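Local structure of nicotinamide-nucleotide adenylyltransferase NadR family / Ribosylnicotinamide kinase (Lactococcus lactis subsp. cremoris, 6GYE) at residues Thr22-Leu26 with Arg66-Leu70; Tyr69-Ala73 with Asn172-Arg177; Pro164-Trp168 with Asn252-Val256. The protein binds nicotinamide riboside and, as a two-domain kinase and adenylyltransferase, probably phosphorylates it to the mononucleotide and adenylylates that to NAD+. One frame throughout, in Å; residues are numbered along the deposited sequence.

Contact 1: residues Thr22-Leu26 with Arg66-Leu70; sequences TFAPL and RFRYL. With SO4 (sulfate ion), chain E; SO4 (sulfate ion), chain D.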
loop_
_atom_site.group_PDB
_atom_site.type_symbol
_atom_site.label_atom_id
_atom_site.label_comp_id
_atom_site.label_asym_id
_atom_site.label_seq_id
_atom_site.Cartn_x
_atom_site.Cartn_y
_atom_site.Cartn_z
ATOM N N THR A 22 5.488 12.532 -11.686
ATOM C CA THR A 22 6.114 11.788 -10.590
ATOM C C THR A 22 5.265 10.581 -10.156
ATOM O O THR A 22 5.816 9.545 -9.762
ATOM C CB THR A 22 6.395 12.700 -9.392
ATOM O OG1 THR A 22 5.232 13.464 -9.091
ATOM C CG2 THR A 22 7.530 13.663 -9.693
ATOM N N PHE A 23 3.937 10.703 -10.197
ATOM C CA PHE A 23 3.003 9.588 -9.979
ATOM C C PHE A 23 3.120 8.978 -8.582
ATOM O O PHE A 23 3.337 7.772 -8.413
ATOM C CB PHE A 23 3.202 8.505 -11.040
ATOM C CG PHE A 23 3.065 8.996 -12.437
ATOM C CD1 PHE A 23 1.829 9.357 -12.932
ATOM C CD2 PHE A 23 4.178 9.098 -13.263
ATOM C CE1 PHE A 23 1.694 9.811 -14.234
ATOM C CE2 PHE A 23 4.049 9.523 -14.566
ATOM C CZ PHE A 23 2.803 9.883 -15.056
ATOM N N ALA A 24 2.943 9.831 -7.577
ATOM C CA ALA A 24 3.020 9.458 -6.165
ATOM C C ALA A 24 1.770 9.947 -5.438
ATOM O O ALA A 24 1.851 10.811 -4.557
ATOM C CB ALA A 24 4.282 10.038 -5.524
ATOM N N PRO A 25 0.592 9.382 -5.753
ATOM C CA PRO A 25 0.313 8.260 -6.650
ATOM C C PRO A 25 -0.226 8.638 -8.016
ATOM O O PRO A 25 -0.619 9.774 -8.231
ATOM C CB PRO A 25 -0.764 7.510 -5.883
ATOM C CG PRO A 25 -1.600 8.654 -5.317
ATOM C CD PRO A 25 -0.626 9.774 -5.018
ATOM N N LEU A 26 -0.239 7.664 -8.925
ATOM C CA LEU A 26 -1.072 7.738 -10.117
ATOM C C LEU A 26 -2.543 7.824 -9.717
ATOM O O LEU A 26 -2.992 7.090 -8.832
ATOM C CB LEU A 26 -0.826 6.502 -10.983
ATOM C CG LEU A 26 -1.699 6.274 -12.216
ATOM C CD1 LEU A 26 -1.392 7.308 -13.274
ATOM C CD2 LEU A 26 -1.424 4.873 -12.760
ATOM N N ARG A 66 7.463 3.374 -7.994
ATOM C CA ARG A 66 6.474 4.033 -8.848
ATOM C C ARG A 66 6.590 3.556 -10.284
ATOM O O ARG A 66 5.582 3.375 -10.972
ATOM C CB ARG A 66 6.637 5.551 -8.802
ATOM C CG ARG A 66 6.692 6.133 -7.422
ATOM C CD ARG A 66 6.568 7.643 -7.475
ATOM N NE ARG A 66 7.677 8.214 -6.739
ATOM C CZ ARG A 66 8.652 8.932 -7.264
ATOM N NH1 ARG A 66 8.654 9.239 -8.549
ATOM N NH2 ARG A 66 9.611 9.361 -6.477
ATOM N N PHE A 67 7.817 3.383 -10.764
ATOM C CA PHE A 67 8.007 2.857 -12.111
ATOM C C PHE A 67 7.376 1.476 -12.242
ATOM O O PHE A 67 6.607 1.230 -13.177
ATOM C CB PHE A 67 9.495 2.827 -12.445
ATOM C CG PHE A 67 9.846 2.013 -13.647
ATOM C CD1 PHE A 67 9.654 2.515 -14.925
ATOM C CD2 PHE A 67 10.395 0.741 -13.501
ATOM C CE1 PHE A 67 10.004 1.758 -16.044
ATOM C CE2 PHE A 67 10.744 -0.020 -14.613
ATOM C CZ PHE A 67 10.550 0.493 -15.885
ATOM N N ARG A 68 7.662 0.565 -11.296
ATOM C CA ARG A 68 7.073 -0.784 -11.370
ATOM C C ARG A 68 5.553 -0.722 -11.277
ATOM O O ARG A 68 4.854 -1.368 -12.061
ATOM C CB ARG A 68 7.618 -1.697 -10.271
ATOM C CG ARG A 68 9.053 -2.180 -10.480
ATOM C CD ARG A 68 9.213 -2.885 -11.820
ATOM N NE ARG A 68 10.489 -3.589 -11.962
ATOM C CZ ARG A 68 10.714 -4.845 -11.571
ATOM N NH1 ARG A 68 9.745 -5.570 -10.995
ATOM N NH2 ARG A 68 11.921 -5.377 -11.761
ATOM N N TYR A 69 5.024 0.114 -10.377
ATOM C CA TYR A 69 3.575 0.227 -10.251
ATOM C C TYR A 69 2.935 0.728 -11.548
ATOM O O TYR A 69 1.853 0.267 -11.937
ATOM C CB TYR A 69 3.225 1.152 -9.092
ATOM C CG TYR A 69 3.414 0.533 -7.736
ATOM C CD1 TYR A 69 3.957 -0.740 -7.602
ATOM C CD2 TYR A 69 3.003 1.203 -6.582
ATOM C CE1 TYR A 69 4.114 -1.320 -6.357
ATOM C CE2 TYR A 69 3.155 0.625 -5.319
ATOM C CZ TYR A 69 3.704 -0.638 -5.218
ATOM O OH TYR A 69 3.861 -1.216 -3.972
ATOM N N LEU A 70 3.569 1.701 -12.208
ATOM C CA LEU A 70 3.050 2.201 -13.479
ATOM C C LEU A 70 3.069 1.121 -14.551
ATOM O O LEU A 70 2.118 0.994 -15.333
ATOM C CB LEU A 70 3.858 3.420 -13.947
ATOM C CG LEU A 70 3.429 4.854 -13.590
ATOM C CD1 LEU A 70 2.302 5.340 -14.481
ATOM C CD2 LEU A 70 3.018 4.962 -12.146
HETATM S S SO4 E . 2.543 14.536 -10.395
HETATM O O1 SO4 E . 1.487 14.715 -11.385
HETATM O O2 SO4 E . 2.227 13.431 -9.483
HETATM O O3 SO4 E . 3.756 14.273 -11.162
HETATM O O4 SO4 E . 2.715 15.731 -9.570
HETATM S S SO4 D . 3.662 -0.685 -0.630
HETATM O O1 SO4 D . 2.920 -0.365 -1.836
HETATM O O2 SO4 D . 4.088 -2.084 -0.700
HETATM O O3 SO4 D . 4.849 0.150 -0.513
HETATM O O4 SO4 D . 2.824 -0.451 0.546
#
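Thr22 and Arg66 meet where the loop after strand 15-21 faces helix 63-73. This loop belongs to the GxFxPxHxGH signature of the nucleotidyltransferase fold, which is built on a parallel Rossmann-like sheet. Thr22 O takes a hydrogen bond from Arg66 NH1 (3.1 Å), bent to 140° at the hydrogen, with the acceptor out of the guanidinium plane. The guanidinium has further partners, Leu61 O, Ser49 O and a salt bridge to Asp54, which together would fix its rotation. Thr22 also binds a sulfate through its backbone N and OG1, both bonding to O3, OG1 at 2.7 Å, while Phe23 N reaches O2 at 3.3 Å. His30 and Arg150 also bond to this sulfate, probably from the crystallisation liquor but consistent with a phosphate site as in relatives. Leu70 CD1 stands over one face of the Phe23 ring, 4.2 Å from its centroid, a CH-pi contact only 8° off the normal; Leu70 CD2 rests on Phe23 CB at 3.7 Å. Ala24 CB lies alongside the Arg66 chain, 3.8 Å from CD. Beyond Pro25, which follows a cis peptide bond, Leu26 holds CG anti to its backbone N (chi1 173°), which brings CD2 to 4.1 Å from Leu70 CD1.

Contact 2: residues Tyr69-Ala73 with Asn172-Arg177; sequences YLREA and NRVFRR. With NNR (Nicotinamide riboside), chain I; SO4 (sulfate ion), chain D.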
loop_
_atom_site.group_PDB
_atom_site.type_symbol
_atom_site.label_atom_id
_atom_site.label_comp_id
_atom_site.label_asym_id
_atom_site.label_seq_id
_atom_site.Cartn_x
_atom_site.Cartn_y
_atom_site.Cartn_z
ATOM N N TYR A 69 5.024 0.114 -10.377
ATOM C CA TYR A 69 3.575 0.227 -10.251
ATOM C C TYR A 69 2.935 0.728 -11.548
ATOM O O TYR A 69 1.853 0.267 -11.937
ATOM C CB TYR A 69 3.225 1.152 -9.092
ATOM C CG TYR A 69 3.414 0.533 -7.736
ATOM C CD1 TYR A 69 3.957 -0.740 -7.602
ATOM C CD2 TYR A 69 3.003 1.203 -6.582
ATOM C CE1 TYR A 69 4.114 -1.320 -6.357
ATOM C CE2 TYR A 69 3.155 0.625 -5.319
ATOM C CZ TYR A 69 3.704 -0.638 -5.218
ATOM O OH TYR A 69 3.861 -1.216 -3.972
ATOM N N LEU A 70 3.569 1.701 -12.208
ATOM C CA LEU A 70 3.050 2.201 -13.479
ATOM C C LEU A 70 3.069 1.121 -14.551
ATOM O O LEU A 70 2.118 0.994 -15.333
ATOM C CB LEU A 70 3.858 3.420 -13.947
ATOM C CG LEU A 70 3.429 4.854 -13.590
ATOM C CD1 LEU A 70 2.302 5.340 -14.481
ATOM C CD2 LEU A 70 3.018 4.962 -12.146
ATOM N N ARG A 71 4.157 0.346 -14.619
ATOM C CA ARG A 71 4.215 -0.724 -15.603
ATOM C C ARG A 71 3.052 -1.678 -15.416
ATOM O O ARG A 71 2.408 -2.085 -16.388
ATOM C CB ARG A 71 5.546 -1.475 -15.506
ATOM C CG ARG A 71 6.701 -0.805 -16.222
ATOM C CD ARG A 71 6.566 -0.901 -17.731
ATOM N NE ARG A 71 7.775 -0.413 -18.398
ATOM C CZ ARG A 71 8.872 -1.145 -18.588
ATOM N NH1 ARG A 71 8.920 -2.404 -18.183
ATOM N NH2 ARG A 71 9.923 -0.626 -19.198
ATOM N N GLU A 72 2.748 -2.017 -14.165
ATOM C CA GLU A 72 1.618 -2.893 -13.900
ATOM C C GLU A 72 0.311 -2.200 -14.259
ATOM O O GLU A 72 -0.591 -2.818 -14.841
ATOM C CB GLU A 72 1.632 -3.337 -12.436
ATOM C CG GLU A 72 0.593 -4.390 -12.119
ATOM C CD GLU A 72 0.524 -4.775 -10.635
ATOM O OE1 GLU A 72 1.514 -4.595 -9.873
ATOM O OE2 GLU A 72 -0.558 -5.248 -10.229
ATOM N N ALA A 73 0.202 -0.911 -13.931
ATOM C CA ALA A 73 -1.036 -0.179 -14.167
ATOM C C ALA A 73 -1.372 -0.120 -15.640
ATOM O O ALA A 73 -2.549 -0.155 -16.001
ATOM C CB ALA A 73 -0.937 1.237 -13.597
ATOM N N ASN A 172 -5.248 5.082 -8.323
ATOM C CA ASN A 172 -5.069 3.892 -9.144
ATOM C C ASN A 172 -4.904 2.658 -8.253
ATOM O O ASN A 172 -4.183 2.693 -7.252
ATOM C CB ASN A 172 -3.856 4.055 -10.062
ATOM C CG ASN A 172 -3.617 2.820 -10.943
ATOM O OD1 ASN A 172 -2.989 1.838 -10.524
ATOM N ND2 ASN A 172 -4.145 2.861 -12.162
ATOM N N ARG A 173 -5.556 1.549 -8.644
ATOM C CA ARG A 173 -5.681 0.393 -7.747
ATOM C C ARG A 173 -4.333 -0.180 -7.311
ATOM O O ARG A 173 -4.190 -0.604 -6.157
ATOM C CB ARG A 173 -6.533 -0.691 -8.411
ATOM C CG ARG A 173 -8.007 -0.277 -8.486
ATOM C CD ARG A 173 -8.858 -1.324 -9.163
ATOM N NE ARG A 173 -10.193 -0.798 -9.445
ATOM C CZ ARG A 173 -11.208 -0.826 -8.578
ATOM N NH1 ARG A 173 -11.045 -1.358 -7.365
ATOM N NH2 ARG A 173 -12.390 -0.323 -8.919
ATOM N N VAL A 174 -3.324 -0.145 -8.182
ATOM C CA VAL A 174 -1.999 -0.644 -7.814
ATOM C C VAL A 174 -1.414 0.130 -6.637
ATOM O O VAL A 174 -0.613 -0.408 -5.865
ATOM C CB VAL A 174 -1.065 -0.600 -9.038
ATOM C CG1 VAL A 174 0.290 -1.181 -8.682
ATOM C CG2 VAL A 174 -1.689 -1.398 -10.182
ATOM N N PHE A 175 -1.804 1.386 -6.468
ATOM C CA PHE A 175 -1.269 2.184 -5.376
ATOM C C PHE A 175 -2.082 2.068 -4.093
ATOM O O PHE A 175 -1.657 2.617 -3.071
ATOM C CB PHE A 175 -1.191 3.673 -5.782
ATOM C CG PHE A 175 -0.073 3.990 -6.746
ATOM C CD1 PHE A 175 -0.204 3.724 -8.102
ATOM C CD2 PHE A 175 1.126 4.525 -6.285
ATOM C CE1 PHE A 175 0.837 3.995 -8.985
ATOM C CE2 PHE A 175 2.175 4.808 -7.161
ATOM C CZ PHE A 175 2.028 4.548 -8.511
ATOM N N ARG A 176 -3.223 1.360 -4.105
ATOM C CA ARG A 176 -4.170 1.490 -2.994
ATOM C C ARG A 176 -3.663 0.835 -1.715
ATOM O O ARG A 176 -3.933 1.330 -0.612
ATOM C CB ARG A 176 -5.542 0.945 -3.386
ATOM C CG ARG A 176 -6.305 1.955 -4.258
ATOM C CD ARG A 176 -7.691 1.469 -4.668
ATOM N NE ARG A 176 -8.287 2.354 -5.668
ATOM C CZ ARG A 176 -9.564 2.294 -6.049
ATOM N NH1 ARG A 176 -10.396 1.400 -5.511
ATOM N NH2 ARG A 176 -10.013 3.122 -6.982
ATOM N N ARG A 177 -2.948 -0.281 -1.834
ATOM C CA ARG A 177 -2.448 -0.972 -0.650
ATOM C C ARG A 177 -1.586 -0.050 0.200
ATOM O O ARG A 177 -1.722 -0.015 1.433
ATOM C CB ARG A 177 -1.670 -2.221 -1.075
ATOM C CG ARG A 177 -0.663 -2.705 -0.052
ATOM C CD ARG A 177 0.038 -3.962 -0.537
ATOM N NE ARG A 177 1.198 -3.712 -1.390
ATOM C CZ ARG A 177 1.189 -3.793 -2.724
ATOM N NH1 ARG A 177 0.066 -4.114 -3.381
ATOM N NH2 ARG A 177 2.310 -3.552 -3.404
HETATM O O2R NNR I . -0.009 -7.583 1.015
HETATM C C2R NNR I . 0.576 -6.452 1.675
HETATM C C3R NNR I . 1.713 -5.826 0.877
HETATM O O3R NNR I . 1.964 -6.507 -0.359
HETATM C C4R NNR I . 2.944 -5.902 1.766
HETATM C C5R NNR I . 3.507 -4.516 2.050
HETATM O O5R NNR I . 4.636 -4.631 2.924
HETATM O O4R NNR I . 2.565 -6.530 2.993
HETATM C C1R NNR I . 1.180 -6.887 3.002
HETATM N N1 NNR I . 0.499 -6.202 4.102
HETATM C C2 NNR I . 0.224 -6.873 5.228
HETATM C C6 NNR I . 0.160 -4.913 3.969
HETATM C C5 NNR I . -0.488 -4.239 4.998
HETATM C C4 NNR I . -0.784 -4.911 6.175
HETATM C C3 NNR I . -0.421 -6.246 6.288
HETATM C C7 NNR I . -0.724 -7.007 7.544
HETATM O O7 NNR I . -0.819 -8.223 7.499
HETATM N N7 NNR I . -0.883 -6.332 8.682
HETATM S S SO4 D . 3.662 -0.685 -0.630
HETATM O O1 SO4 D . 2.920 -0.365 -1.836
HETATM O O2 SO4 D . 4.088 -2.084 -0.700
HETATM O O3 SO4 D . 4.849 0.150 -0.513
HETATM O O4 SO4 D . 2.824 -0.451 0.546
HETATM O O HOH W 1 -4.855 -0.055 -13.540
#
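Tyr69 of helix 63-73 meets Val174 with a ring face and Phe175 with a ring edge; both belong to the segment leading from the nucleotidyltransferase domain into helix 176-179, and an Asx turn at Asn172 starts this bend. The aromatic pair is T-shaped: the Tyr69 edge points at the Phe175 face, with centroids 5.2 Å apart and planes at 88°. Apolar contacts flank the pair. Val174 CG1, anti to its own backbone N (chi1 -177°), sits over a Tyr69 face as a CH-pi partner, 4.1 Å from the centroid, and Leu70 CD2 approaches the Phe175 ring edge, 3.8 Å from CZ. At the polar end, Tyr69 OH donates to sulfate O1 in a bond modelled very short, its length doubtful; Lys65 also holds this sulfate. Arg177 NH2 comes near the same hydroxyl at a poor angle; NE bonds weakly to sulfate O2, and NH1 bonds to Asn248 OD1. Arg177 also belongs to the nicotinamide riboside pocket. With an alanine in place of Tyr69, the Phe175 face and Val174 CG1 would probably lose their common partner. Asn172 ND2 bonds to Gln31 OE1, while within the Asx turn Asn172 OD1 accepts from Val174 N at 3.1 Å, the donor 37° above the carbonyl plane.

Contact 3: residues Pro164-Trp168 with Asn252-Val256; sequences PQEHW and NQGIV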
loop_
_atom_site.group_PDB
_atom_site.type_symbol
_atom_site.label_atom_id
_atom_site.label_comp_id
_atom_site.label_asym_id
_atom_site.label_seq_id
_atom_site.Cartn_x
_atom_site.Cartn_y
_atom_site.Cartn_z
ATOM N N PRO A 164 -6.046 10.021 1.972
ATOM C CA PRO A 164 -6.399 9.041 0.933
ATOM C C PRO A 164 -7.814 8.538 1.070
ATOM O O PRO A 164 -8.481 8.298 0.058
ATOM C CB PRO A 164 -5.398 7.899 1.153
ATOM C CG PRO A 164 -4.344 8.447 1.995
ATOM C CD PRO A 164 -4.919 9.571 2.802
ATOM N N GLN A 165 -8.305 8.407 2.300
ATOM C CA GLN A 165 -9.614 7.812 2.508
ATOM C C GLN A 165 -10.719 8.663 1.883
ATOM O O GLN A 165 -11.722 8.123 1.400
ATOM C CB GLN A 165 -9.828 7.585 4.006
ATOM C CG GLN A 165 -9.135 6.315 4.573
ATOM C CD GLN A 165 -7.608 6.257 4.338
ATOM O OE1 GLN A 165 -6.891 7.213 4.615
ATOM N NE2 GLN A 165 -7.115 5.115 3.850
ATOM N N GLU A 166 -10.532 9.977 1.834
ATOM C CA GLU A 166 -11.484 10.885 1.203
ATOM C C GLU A 166 -11.442 10.851 -0.321
ATOM O O GLU A 166 -12.385 11.319 -0.965
ATOM C CB GLU A 166 -11.213 12.323 1.646
ATOM C CG GLU A 166 -12.214 12.875 2.640
ATOM C CD GLU A 166 -13.628 12.949 2.079
ATOM O OE1 GLU A 166 -13.832 13.598 1.030
ATOM O OE2 GLU A 166 -14.536 12.339 2.687
ATOM N N HIS A 167 -10.352 10.382 -0.916
ATOM C CA HIS A 167 -10.177 10.442 -2.363
ATOM C C HIS A 167 -9.910 9.060 -2.948
ATOM O O HIS A 167 -9.437 8.928 -4.083
ATOM C CB HIS A 167 -9.072 11.450 -2.687
ATOM C CG HIS A 167 -9.340 12.813 -2.111
ATOM N ND1 HIS A 167 -10.206 13.708 -2.701
ATOM C CD2 HIS A 167 -8.899 13.415 -0.976
ATOM C CE1 HIS A 167 -10.263 14.815 -1.975
ATOM N NE2 HIS A 167 -9.484 14.661 -0.919
ATOM N N TRP A 168 -10.306 8.032 -2.202
ATOM C CA TRP A 168 -9.912 6.660 -2.478
ATOM C C TRP A 168 -10.234 6.228 -3.904
ATOM O O TRP A 168 -9.397 5.612 -4.577
ATOM C CB TRP A 168 -10.615 5.761 -1.473
ATOM C CG TRP A 168 -10.194 4.366 -1.484
ATOM C CD1 TRP A 168 -10.844 3.296 -2.055
ATOM C CD2 TRP A 168 -8.990 3.860 -0.906
ATOM N NE1 TRP A 168 -10.108 2.135 -1.838
ATOM C CE2 TRP A 168 -8.969 2.458 -1.136
ATOM C CE3 TRP A 168 -7.930 4.455 -0.207
ATOM C CZ2 TRP A 168 -7.928 1.643 -0.682
ATOM C CZ3 TRP A 168 -6.893 3.650 0.236
ATOM C CH2 TRP A 168 -6.903 2.256 0.002
ATOM N N ASN A 252 -11.829 -3.252 -0.711
ATOM C CA ASN A 252 -11.229 -2.249 0.160
ATOM C C ASN A 252 -11.707 -0.856 -0.232
ATOM O O ASN A 252 -11.550 -0.433 -1.384
ATOM C CB ASN A 252 -9.706 -2.337 0.066
ATOM C CG ASN A 252 -9.001 -1.498 1.116
ATOM O OD1 ASN A 252 -9.624 -0.700 1.814
ATOM N ND2 ASN A 252 -7.692 -1.678 1.230
ATOM N N GLN A 253 -12.312 -0.151 0.721
ATOM C CA GLN A 253 -12.696 1.235 0.522
ATOM C C GLN A 253 -11.753 2.199 1.217
ATOM O O GLN A 253 -11.998 3.396 1.182
ATOM C CB GLN A 253 -14.139 1.480 0.997
ATOM C CG GLN A 253 -15.110 0.478 0.439
ATOM C CD GLN A 253 -16.572 0.885 0.559
ATOM O OE1 GLN A 253 -17.343 0.706 -0.380
ATOM N NE2 GLN A 253 -16.960 1.412 1.709
ATOM N N GLY A 254 -10.670 1.708 1.819
ATOM C CA GLY A 254 -9.689 2.581 2.432
ATOM C C GLY A 254 -9.318 2.168 3.840
ATOM O O GLY A 254 -8.326 2.652 4.395
ATOM N N ILE A 255 -10.089 1.243 4.418
ATOM C CA ILE A 255 -9.853 0.739 5.767
ATOM C C ILE A 255 -10.117 -0.762 5.761
ATOM O O ILE A 255 -11.165 -1.197 5.273
ATOM C CB ILE A 255 -10.785 1.438 6.784
ATOM C CG1 ILE A 255 -10.704 2.963 6.628
ATOM C CG2 ILE A 255 -10.463 0.990 8.219
ATOM C CD1 ILE A 255 -11.526 3.766 7.640
ATOM N N VAL A 256 -9.200 -1.561 6.335
ATOM C CA VAL A 256 -9.428 -3.000 6.467
ATOM C C VAL A 256 -9.210 -3.440 7.912
ATOM O O VAL A 256 -8.437 -2.839 8.662
ATOM C CB VAL A 256 -8.547 -3.842 5.512
ATOM C CG1 VAL A 256 -8.598 -3.267 4.105
ATOM C CG2 VAL A 256 -7.142 -3.911 6.014
#
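Trp168 sets one indole face over the backbone of Gln253 and Gly254, and this is the tight part of the contact. Gly254 CA stands 3.4 Å from the centroid of the six-membered ring, 2° off its normal, a CH-pi contact without offset; Gln253 O lies over the same face, 3.4 Å from Trp168 CG. A CB on Gly254 would probably be tight against Gln165 CG, and phi 131° would press it on the preceding carbonyl O. With CG anti to the backbone N (chi1 -172°), Trp168 reaches across so that NE1 bonds to Asn252 O at 3.0 Å; the donor stands well above the carbonyl plane rather than on a lone pair. Gln165, bent at chi2, gives NE2 to Gly254 O at 2.8 Å and also to Phe179 O. The receiving loop is an Asx turn, Asn252 OD1 accepting from Gly254 N at 2.6 Å, and it leads into strand 255-259, an outer strand of the parallel sheet in the P-loop kinase domain. Asn252 ND2 is held in turn by Val247 O and Ser180 OG. The contact thins away from the indole. Gln165 CG only grazes Ile255 CG1 at 4.2 Å, and on the solvent side stands the exposed Gln253, whose CB points away from the 164-168 segment.

The three contacts run from the nucleotidyltransferase domain towards the kinase domain. Contacts 1 and 2 share Tyr69 and Leu70 of helix 63-73, their centres 7 Å apart; Leu26 O and Asn172 N, 3.1 Å apart in a probable hydrogen bond, also join them, and Phe175 packs on Pro25 and Leu26. Contact 3 lies about 15 Å from contact 2, centre to centre, and meets it where Trp168 CH2 packs 3.2 Å from Arg176 O. Contacts 1 and 3 do not touch, with nearest atoms about 8 Å apart. Contact 2 supplies Arg177 to the nicotinamide riboside pocket, whereas the Asn252 side chain of contact 3 stays about 9 Å from that ligand.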